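Local structure of CT398 (Chlamydia trachomatis, 4ILO) at residues E51-M56 against S130-L135; N82-V87 against N94-E99; E16-M21 against S180-L185. The protein is of unknown function but joins a long coiled-coil hairpin to a C4-type zinc ribbon, a build consistent with binding DNA or RNA. One frame throughout, in Å; residues are numbered along the deposited sequence.

Contact 1 (E51-M56 against S130-L135); sequences EKEQEM and SLKESL
Glu53 and Lys132 reach for each other from two antiparallel helices, and their pairing illustrates how a water can complete an ion pair that the side chains alone leave too long. The direct charge contact is stretched, with Glu53 OE2 3.9 Å from Lys132 NZ. The methylene beside the ammonium comes closer, Lys132 CE lying 3.6 Å from the same OE2, so the lysine chain comes in across the carboxylate, its last methylene nearer than its nitrogen. Both residues set off along the flank of their own helix, CG anti to the carbonyl carbon (chi1 -71° for Glu53 and -78° for Lys132), and continue extended until they meet at about a right angle.

Hydrogen bonding across the gap runs through one water. It donates to Glu53 OE2 at 2.6 Å and accepts from Lys132 NZ at 2.7 Å, with an angle of about 95° at the water oxygen. The bridge supplies the short polar bonds that the long ion pair lacks, on an exposed flank of the interface.

Apolar contact is sparse. Leu131 points its CD1 methyl at the root of Lys52, 4.4 Å from Lys52 CB, while the lysine's amino end runs forward along its own helix to a long salt bridge with Glu55. The aliphatic part of Lys52 thus meets a leucine and its charge stays with a carboxylate.

The pair lies partway along the coiled-coil hairpin, where helix 2-86 runs beside helix 90-171. Lys52 also rests on Leu127 and Leu131 on Val49, continuing the packing in both directions; Glu55 bonds to Ser124, and Leu135 reaches Ile45 on the facing helix.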
loop_
_atom_site.group_PDB
_atom_site.type_symbol
_atom_site.label_atom_id
_atom_site.label_comp_id
_atom_site.label_asym_id
_atom_site.label_seq_id
_atom_site.Cartn_x
_atom_site.Cartn_y
_atom_site.Cartn_z
ATOM N N GLU A 51 6.844 8.635 16.068
ATOM C CA GLU A 51 6.083 9.462 16.995
ATOM C C GLU A 51 6.519 9.195 18.428
ATOM O O GLU A 51 6.597 10.119 19.241
ATOM C CB GLU A 51 4.579 9.229 16.830
ATOM C CG GLU A 51 4.086 9.507 15.397
ATOM C CD GLU A 51 2.642 9.089 15.147
ATOM O OE1 GLU A 51 2.091 8.283 15.935
ATOM O OE2 GLU A 51 2.063 9.576 14.148
ATOM N N LYS A 52 6.822 7.931 18.748
ATOM C CA LYS A 52 7.248 7.591 20.098
ATOM C C LYS A 52 8.631 8.151 20.385
ATOM O O LYS A 52 8.889 8.674 21.481
ATOM C CB LYS A 52 7.212 6.082 20.323
ATOM C CG LYS A 52 6.745 5.729 21.696
ATOM C CD LYS A 52 5.283 6.073 21.722
ATOM C CE LYS A 52 4.700 5.909 23.045
ATOM N NZ LYS A 52 3.269 6.217 22.907
ATOM N N GLU A 53 9.522 8.095 19.407
ATOM C CA GLU A 53 10.848 8.672 19.607
ATOM C C GLU A 53 10.766 10.176 19.869
ATOM O O GLU A 53 11.414 10.689 20.790
ATOM C CB GLU A 53 11.736 8.332 18.413
ATOM C CG GLU A 53 12.104 6.848 18.406
ATOM C CD GLU A 53 13.061 6.453 17.261
ATOM O OE1 GLU A 53 13.136 7.192 16.260
ATOM O OE2 GLU A 53 13.747 5.404 17.374
ATOM N N GLN A 54 9.927 10.896 19.119
ATOM C CA GLN A 54 9.846 12.346 19.329
ATOM C C GLN A 54 9.260 12.672 20.689
ATOM O O GLN A 54 9.633 13.672 21.312
ATOM C CB GLN A 54 9.014 13.007 18.234
ATOM C CG GLN A 54 9.606 12.771 16.834
ATOM C CD GLN A 54 8.794 13.425 15.738
ATOM O OE1 GLN A 54 7.862 14.194 16.025
ATOM N NE2 GLN A 54 9.137 13.122 14.464
ATOM N N GLU A 55 8.300 11.866 21.128
ATOM C CA GLU A 55 7.716 12.023 22.448
ATOM C C GLU A 55 8.754 11.752 23.534
ATOM O O GLU A 55 8.802 12.471 24.534
ATOM C CB GLU A 55 6.500 11.102 22.532
ATOM C CG GLU A 55 5.974 10.747 23.884
ATOM C CD GLU A 55 4.756 9.822 23.784
ATOM O OE1 GLU A 55 4.110 9.768 22.687
ATOM O OE2 GLU A 55 4.463 9.162 24.808
ATOM N N MET A 56 9.627 10.757 23.326
ATOM C CA MET A 56 10.676 10.463 24.289
ATOM C C MET A 56 11.667 11.593 24.347
ATOM O O MET A 56 12.257 11.846 25.403
ATOM C CB MET A 56 11.486 9.220 23.912
ATOM C CG MET A 56 10.730 7.877 23.946
ATOM S SD MET A 56 9.862 7.631 25.476
ATOM C CE MET A 56 11.219 7.106 26.496
ATOM N N SER A 130 8.616 -2.369 22.515
ATOM C CA SER A 130 7.667 -3.288 21.920
ATOM C C SER A 130 7.412 -2.952 20.449
ATOM O O SER A 130 7.206 -3.859 19.613
ATOM C CB SER A 130 6.383 -3.191 22.731
ATOM O OG SER A 130 5.470 -4.159 22.317
ATOM N N LEU A 131 7.389 -1.659 20.103
ATOM C CA LEU A 131 7.136 -1.305 18.691
ATOM C C LEU A 131 8.335 -1.634 17.798
ATOM O O LEU A 131 8.173 -2.034 16.635
ATOM C CB LEU A 131 6.780 0.184 18.559
ATOM C CG LEU A 131 5.427 0.687 19.055
ATOM C CD1 LEU A 131 5.457 2.203 19.243
ATOM C CD2 LEU A 131 4.292 0.298 18.087
ATOM N N LYS A 132 9.550 -1.445 18.304
ATOM C CA LYS A 132 10.739 -1.853 17.559
ATOM C C LYS A 132 10.769 -3.370 17.347
ATOM O O LYS A 132 11.073 -3.858 16.240
ATOM C CB LYS A 132 11.970 -1.377 18.327
ATOM C CG LYS A 132 12.267 0.110 18.143
ATOM C CD LYS A 132 13.478 0.553 18.976
ATOM C CE LYS A 132 13.771 2.076 18.854
ATOM N NZ LYS A 132 14.827 2.566 19.830
ATOM N N GLU A 133 10.421 -4.137 18.388
ATOM C CA GLU A 133 10.335 -5.589 18.250
ATOM C C GLU A 133 9.345 -5.960 17.167
ATOM O O GLU A 133 9.601 -6.857 16.364
ATOM C CB GLU A 133 9.878 -6.215 19.565
ATOM C CG GLU A 133 10.028 -7.750 19.640
ATOM C CD GLU A 133 10.264 -8.257 21.076
ATOM O OE1 GLU A 133 11.126 -9.157 21.277
ATOM O OE2 GLU A 133 9.592 -7.750 22.017
ATOM N N SER A 134 8.189 -5.300 17.161
ATOM C CA SER A 134 7.138 -5.615 16.204
ATOM C C SER A 134 7.562 -5.242 14.780
ATOM O O SER A 134 7.297 -5.989 13.824
ATOM C CB SER A 134 5.843 -4.927 16.633
ATOM O OG SER A 134 4.967 -4.778 15.559
ATOM N N LEU A 135 8.281 -4.124 14.632
ATOM C CA LEU A 135 8.856 -3.762 13.343
ATOM C C LEU A 135 9.867 -4.807 12.867
ATOM O O LEU A 135 9.893 -5.178 11.682
ATOM C CB LEU A 135 9.507 -2.380 13.440
ATOM C CG LEU A 135 10.140 -1.845 12.154
ATOM C CD1 LEU A 135 9.179 -1.974 10.997
ATOM C CD2 LEU A 135 10.550 -0.399 12.331
HETATM O O HOH W 1 15.005 5.223 19.654
#

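Contact 2 (N82-V87 against N94-E99); sequences NQQAAV and NALTQE
Leu96 lays its CD1 methyl over the backbone of Gln84, 3.7 Å from Gln84 CA, and the two side chains slide past each other in opposite directions. The overlap is aliphatic: the same methyl lies 3.9 Å from Gln84 CB. Val87 adds its CG1 at 4.1 Å from Leu96 CD1, and Gln83 crosses the leucine at about a right angle, so that one branched side chain is held among three residues of the opposing segment. Leu96 CG stands anti to its carbonyl carbon (chi1 -72°), which carries both methyls across to segment 82-87.

The carboxamide end of Gln84 extends past the leucine to Thr97, whose hydroxyl also makes a weak hydrogen bond to Phe93 O. The axes of 82-86 and 94-99 approach to 9.7 Å at 156°, nearly antiparallel, close to the hairpin turn. Leu80 continues the packing on Leu96, and Phe93 meets both Gln84 and Val87. With Leu96 central to three of the four residue contacts, and the backbone and CB of Gln84 plus a Val87 methyl among its partners, this partly exposed tip relies on hydrophobic contact made in part by the carbon portions of polar residues.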
loop_
_atom_site.group_PDB
_atom_site.type_symbol
_atom_site.label_atom_id
_atom_site.label_comp_id
_atom_site.label_asym_id
_atom_site.label_seq_id
_atom_site.Cartn_x
_atom_site.Cartn_y
_atom_site.Cartn_z
ATOM N N ASN A 82 20.471 29.452 55.983
ATOM C CA ASN A 82 21.647 30.117 56.512
ATOM C C ASN A 82 21.328 31.558 56.914
ATOM O O ASN A 82 21.775 32.019 57.973
ATOM C CB ASN A 82 22.791 30.021 55.494
ATOM C CG ASN A 82 23.153 28.568 55.177
ATOM O OD1 ASN A 82 22.954 27.658 56.002
ATOM N ND2 ASN A 82 23.650 28.343 53.980
ATOM N N GLN A 83 20.551 32.288 56.092
ATOM C CA GLN A 83 20.223 33.677 56.435
ATOM C C GLN A 83 19.461 33.742 57.750
ATOM O O GLN A 83 19.743 34.580 58.613
ATOM C CB GLN A 83 19.373 34.327 55.345
ATOM C CG GLN A 83 20.118 34.735 54.105
ATOM C CD GLN A 83 19.224 35.260 52.980
ATOM O OE1 GLN A 83 18.229 35.935 53.217
ATOM N NE2 GLN A 83 19.601 34.951 51.733
ATOM N N GLN A 84 18.487 32.851 57.913
ATOM C CA GLN A 84 17.642 32.885 59.080
ATOM C C GLN A 84 18.425 32.569 60.347
ATOM O O GLN A 84 18.117 33.115 61.407
ATOM C CB GLN A 84 16.479 31.899 58.907
ATOM C CG GLN A 84 15.447 32.045 60.004
ATOM C CD GLN A 84 14.350 31.012 59.953
ATOM O OE1 GLN A 84 13.120 31.316 59.923
ATOM N NE2 GLN A 84 14.762 29.794 59.955
ATOM N N ALA A 85 19.417 31.675 60.271
ATOM C CA ALA A 85 20.192 31.344 61.462
ATOM C C ALA A 85 20.865 32.572 62.053
ATOM O O ALA A 85 21.130 32.584 63.260
ATOM C CB ALA A 85 21.232 30.259 61.150
ATOM N N ALA A 86 21.127 33.611 61.236
ATOM C CA ALA A 86 21.808 34.827 61.677
ATOM C C ALA A 86 20.891 36.013 61.977
ATOM O O ALA A 86 21.393 37.042 62.454
ATOM C CB ALA A 86 22.803 35.305 60.614
ATOM N N VAL A 87 19.587 35.947 61.674
ATOM C CA VAL A 87 18.759 37.144 61.847
ATOM C C VAL A 87 18.427 37.357 63.324
ATOM O O VAL A 87 18.321 36.414 64.126
ATOM C CB VAL A 87 17.471 37.143 60.989
ATOM C CG1 VAL A 87 17.782 37.396 59.549
ATOM C CG2 VAL A 87 16.669 35.887 61.207
ATOM N N ASN A 94 10.449 35.908 60.555
ATOM C CA ASN A 94 9.156 35.405 60.128
ATOM C C ASN A 94 9.071 35.390 58.614
ATOM O O ASN A 94 8.494 34.468 58.039
ATOM C CB ASN A 94 8.024 36.281 60.707
ATOM C CG ASN A 94 7.780 35.998 62.215
ATOM O OD1 ASN A 94 8.147 34.931 62.709
ATOM N ND2 ASN A 94 7.103 36.939 62.925
ATOM N N ALA A 95 9.638 36.412 57.964
ATOM C CA ALA A 95 9.616 36.475 56.513
ATOM C C ALA A 95 10.325 35.261 55.939
ATOM O O ALA A 95 9.797 34.595 55.044
ATOM C CB ALA A 95 10.290 37.755 56.054
ATOM N N LEU A 96 11.462 34.890 56.538
ATOM C CA LEU A 96 12.206 33.716 56.095
ATOM C C LEU A 96 11.438 32.423 56.350
ATOM O O LEU A 96 11.409 31.533 55.493
ATOM C CB LEU A 96 13.563 33.713 56.796
ATOM C CG LEU A 96 14.384 34.853 56.143
ATOM C CD1 LEU A 96 15.611 35.168 56.909
ATOM C CD2 LEU A 96 14.783 34.436 54.764
ATOM N N THR A 97 10.772 32.304 57.501
ATOM C CA THR A 97 9.899 31.148 57.696
ATOM C C THR A 97 8.907 31.029 56.544
ATOM O O THR A 97 8.755 29.950 55.933
ATOM C CB THR A 97 9.166 31.288 59.026
ATOM O OG1 THR A 97 10.109 31.123 60.100
ATOM C CG2 THR A 97 8.094 30.256 59.184
ATOM N N GLN A 98 8.214 32.144 56.244
ATOM C CA GLN A 98 7.141 32.118 55.272
ATOM C C GLN A 98 7.704 31.818 53.887
ATOM O O GLN A 98 7.118 31.039 53.141
ATOM C CB GLN A 98 6.376 33.442 55.288
ATOM C CG GLN A 98 5.586 33.650 56.596
ATOM C CD GLN A 98 5.361 35.122 56.979
ATOM O OE1 GLN A 98 5.517 36.043 56.156
ATOM N NE2 GLN A 98 5.014 35.351 58.254
ATOM N N GLU A 99 8.835 32.442 53.541
ATOM C CA GLU A 99 9.438 32.192 52.244
ATOM C C GLU A 99 9.837 30.724 52.097
ATOM O O GLU A 99 9.629 30.119 51.042
ATOM C CB GLU A 99 10.640 33.107 52.035
ATOM C CG GLU A 99 11.145 33.058 50.594
ATOM C CD GLU A 99 10.344 33.911 49.588
ATOM O OE1 GLU A 99 9.705 34.941 49.959
ATOM O OE2 GLU A 99 10.394 33.541 48.392
#

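Contact 3 (E16-M21 against S180-L185); sequences ELDIKM and SVYERL
Tyr182 reaches across from segment 180-185 to Asp18, a worked case of a buried contact resting on one polar bond. Along the short helix it is the residue that spans the gap, which is wide: the closest CA atoms, those of Asp18 and Glu183, are 9.7 Å apart. Its ring is carried outward because CG is anti to the backbone N (chi1 162°).

At the far end Tyr182 OH donates to Asp18 OD2 over 2.7 Å. The acceptor uses its anti lone pair, directed away from OD1, and the angle at the hydroxyl oxygen between CZ and Asp18 OD2 is about 109°, as expected for a phenol donor. Carboxylate and ring planes are only 18° apart, with OD2 at the ring edge and in its plane, so that Tyr182 CE2 also comes within 3.3 Å of Asp18 OD2. The hydroxyl oxygen, Tyr182 OH, sits 3.2 Å from Asp18 CB as well, which places it alongside the aspartate stem. A weak, long ion pair joins the other oxygen, OD1, to Arg167; together the phenol and the arginine would probably stabilise the buried negative charge.

Glu183 follows, with its OE2 6.9 Å from Asp18 OD2, so the like charges are near each other without contact.

The contact ties helix 176-189 to the early part of helix 2-86, with Ile11, Ile14 and Gln15 also touching the Tyr182 side chain. Leu17 faces helix 90-171 through Leu163 and Leu170, while strand 232-234 meets helix 176-189 through Val181 and Leu185.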
loop_
_atom_site.group_PDB
_atom_site.type_symbol
_atom_site.label_atom_id
_atom_site.label_comp_id
_atom_site.label_asym_id
_atom_site.label_seq_id
_atom_site.Cartn_x
_atom_site.Cartn_y
_atom_site.Cartn_z
ATOM N N GLU A 16 -5.287 -15.464 -28.701
ATOM C CA GLU A 16 -4.808 -16.271 -27.573
ATOM C C GLU A 16 -3.640 -15.590 -26.857
ATOM O O GLU A 16 -3.541 -15.644 -25.613
ATOM C CB GLU A 16 -4.443 -17.683 -28.036
ATOM C CG GLU A 16 -5.659 -18.498 -28.471
ATOM C CD GLU A 16 -6.782 -18.476 -27.413
ATOM O OE1 GLU A 16 -6.550 -18.919 -26.259
ATOM O OE2 GLU A 16 -7.903 -18.012 -27.744
ATOM N N LEU A 17 -2.773 -14.907 -27.612
ATOM C CA LEU A 17 -1.700 -14.143 -26.987
ATOM C C LEU A 17 -2.265 -12.989 -26.169
ATOM O O LEU A 17 -1.882 -12.791 -25.007
ATOM C CB LEU A 17 -0.719 -13.644 -28.045
ATOM C CG LEU A 17 -0.060 -14.759 -28.858
ATOM C CD1 LEU A 17 0.797 -14.184 -30.004
ATOM C CD2 LEU A 17 0.754 -15.704 -27.962
ATOM N N ASP A 18 -3.212 -12.245 -26.745
ATOM C CA ASP A 18 -3.809 -11.134 -26.016
ATOM C C ASP A 18 -4.494 -11.586 -24.718
ATOM O O ASP A 18 -4.411 -10.889 -23.693
ATOM C CB ASP A 18 -4.734 -10.342 -26.927
ATOM C CG ASP A 18 -3.957 -9.474 -27.906
ATOM O OD1 ASP A 18 -2.884 -8.998 -27.491
ATOM O OD2 ASP A 18 -4.393 -9.278 -29.074
ATOM N N ILE A 19 -5.173 -12.738 -24.726
ATOM C CA ILE A 19 -5.842 -13.191 -23.506
ATOM C C ILE A 19 -4.817 -13.445 -22.401
ATOM O O ILE A 19 -4.978 -12.999 -21.251
ATOM C CB ILE A 19 -6.694 -14.444 -23.783
ATOM C CG1 ILE A 19 -7.852 -14.111 -24.734
ATOM C CG2 ILE A 19 -7.203 -15.057 -22.423
ATOM C CD1 ILE A 19 -8.777 -13.041 -24.275
ATOM N N LYS A 20 -3.753 -14.177 -22.736
ATOM C CA LYS A 20 -2.684 -14.417 -21.771
ATOM C C LYS A 20 -2.125 -13.102 -21.248
ATOM O O LYS A 20 -1.947 -12.929 -20.035
ATOM C CB LYS A 20 -1.574 -15.241 -22.413
ATOM C CG LYS A 20 -1.976 -16.658 -22.745
ATOM C CD LYS A 20 -0.752 -17.478 -23.094
ATOM C CE LYS A 20 -1.075 -18.622 -24.032
ATOM N NZ LYS A 20 0.185 -19.254 -24.531
ATOM N N MET A 21 -1.855 -12.154 -22.157
ATOM C CA MET A 21 -1.260 -10.894 -21.737
ATOM C C MET A 21 -2.187 -10.137 -20.803
ATOM O O MET A 21 -1.717 -9.483 -19.875
ATOM C CB MET A 21 -0.873 -10.035 -22.942
ATOM C CG MET A 21 0.520 -10.397 -23.492
ATOM S SD MET A 21 1.303 -9.123 -24.518
ATOM C CE MET A 21 -0.058 -8.580 -25.556
ATOM N N SER A 180 -7.967 -4.234 -36.943
ATOM C CA SER A 180 -8.493 -2.947 -36.502
ATOM C C SER A 180 -9.849 -3.073 -35.793
ATOM O O SER A 180 -10.121 -2.356 -34.822
ATOM C CB SER A 180 -8.602 -2.041 -37.730
ATOM O OG SER A 180 -9.367 -0.899 -37.413
ATOM N N VAL A 181 -10.727 -3.959 -36.274
ATOM C CA VAL A 181 -11.989 -4.207 -35.573
ATOM C C VAL A 181 -11.716 -4.972 -34.274
ATOM O O VAL A 181 -12.174 -4.584 -33.183
ATOM C CB VAL A 181 -12.960 -4.979 -36.500
ATOM C CG1 VAL A 181 -14.159 -5.565 -35.732
ATOM C CG2 VAL A 181 -13.440 -4.109 -37.623
ATOM N N TYR A 182 -10.959 -6.069 -34.391
ATOM C CA TYR A 182 -10.640 -6.942 -33.269
ATOM C C TYR A 182 -10.135 -6.138 -32.092
ATOM O O TYR A 182 -10.598 -6.308 -30.957
ATOM C CB TYR A 182 -9.556 -7.946 -33.697
ATOM C CG TYR A 182 -8.847 -8.603 -32.543
ATOM C CD1 TYR A 182 -9.464 -9.594 -31.799
ATOM C CD2 TYR A 182 -7.570 -8.206 -32.177
ATOM C CE1 TYR A 182 -8.815 -10.190 -30.696
ATOM C CE2 TYR A 182 -6.907 -8.789 -31.085
ATOM C CZ TYR A 182 -7.530 -9.780 -30.352
ATOM O OH TYR A 182 -6.880 -10.362 -29.283
ATOM N N GLU A 183 -9.190 -5.254 -32.362
ATOM C CA GLU A 183 -8.485 -4.538 -31.308
ATOM C C GLU A 183 -9.422 -3.595 -30.552
ATOM O O GLU A 183 -9.315 -3.465 -29.329
ATOM C CB GLU A 183 -7.314 -3.773 -31.939
ATOM C CG GLU A 183 -6.380 -3.144 -30.945
ATOM C CD GLU A 183 -5.128 -2.575 -31.596
ATOM O OE1 GLU A 183 -5.231 -2.103 -32.754
ATOM O OE2 GLU A 183 -4.051 -2.602 -30.936
ATOM N N ARG A 184 -10.351 -2.926 -31.258
ATOM C CA ARG A 184 -11.309 -2.051 -30.582
ATOM C C ARG A 184 -12.302 -2.866 -29.763
ATOM O O ARG A 184 -12.582 -2.545 -28.592
ATOM C CB ARG A 184 -12.008 -1.154 -31.612
ATOM C CG ARG A 184 -11.020 -0.224 -32.377
ATOM C CD ARG A 184 -11.737 0.855 -33.178
ATOM N NE ARG A 184 -10.844 1.884 -33.723
ATOM C CZ ARG A 184 -11.261 3.060 -34.208
ATOM N NH1 ARG A 184 -12.560 3.374 -34.219
ATOM N NH2 ARG A 184 -10.380 3.937 -34.685
ATOM N N LEU A 185 -12.779 -3.980 -30.324
ATOM C CA LEU A 185 -13.617 -4.905 -29.555
ATOM C C LEU A 185 -12.902 -5.365 -28.284
ATOM O O LEU A 185 -13.492 -5.369 -27.193
ATOM C CB LEU A 185 -13.997 -6.118 -30.427
ATOM C CG LEU A 185 -15.089 -5.877 -31.483
ATOM C CD1 LEU A 185 -15.333 -7.136 -32.262
ATOM C CD2 LEU A 185 -16.412 -5.352 -30.795
#

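The three contacts sample one elongated fold at very different points. Contacts 1 and 2 join the same two helices, 2-86 and 90-171, with centres 50 Å apart, and both are surface contacts; contact 3 is buried and brings helix 176-189 against helix 2-86, on the opposite side of the chain's centre. In sequence they are nested, contact 2 within the loop closed by contact 1, and that within the loop closed by contact 3. Chemistry follows place: a water-mediated ion pair midway, leucine packing near the hairpin turn, and a direct tyrosine-aspartate bond where the coiled coil meets the elements leading to the zinc ribbon.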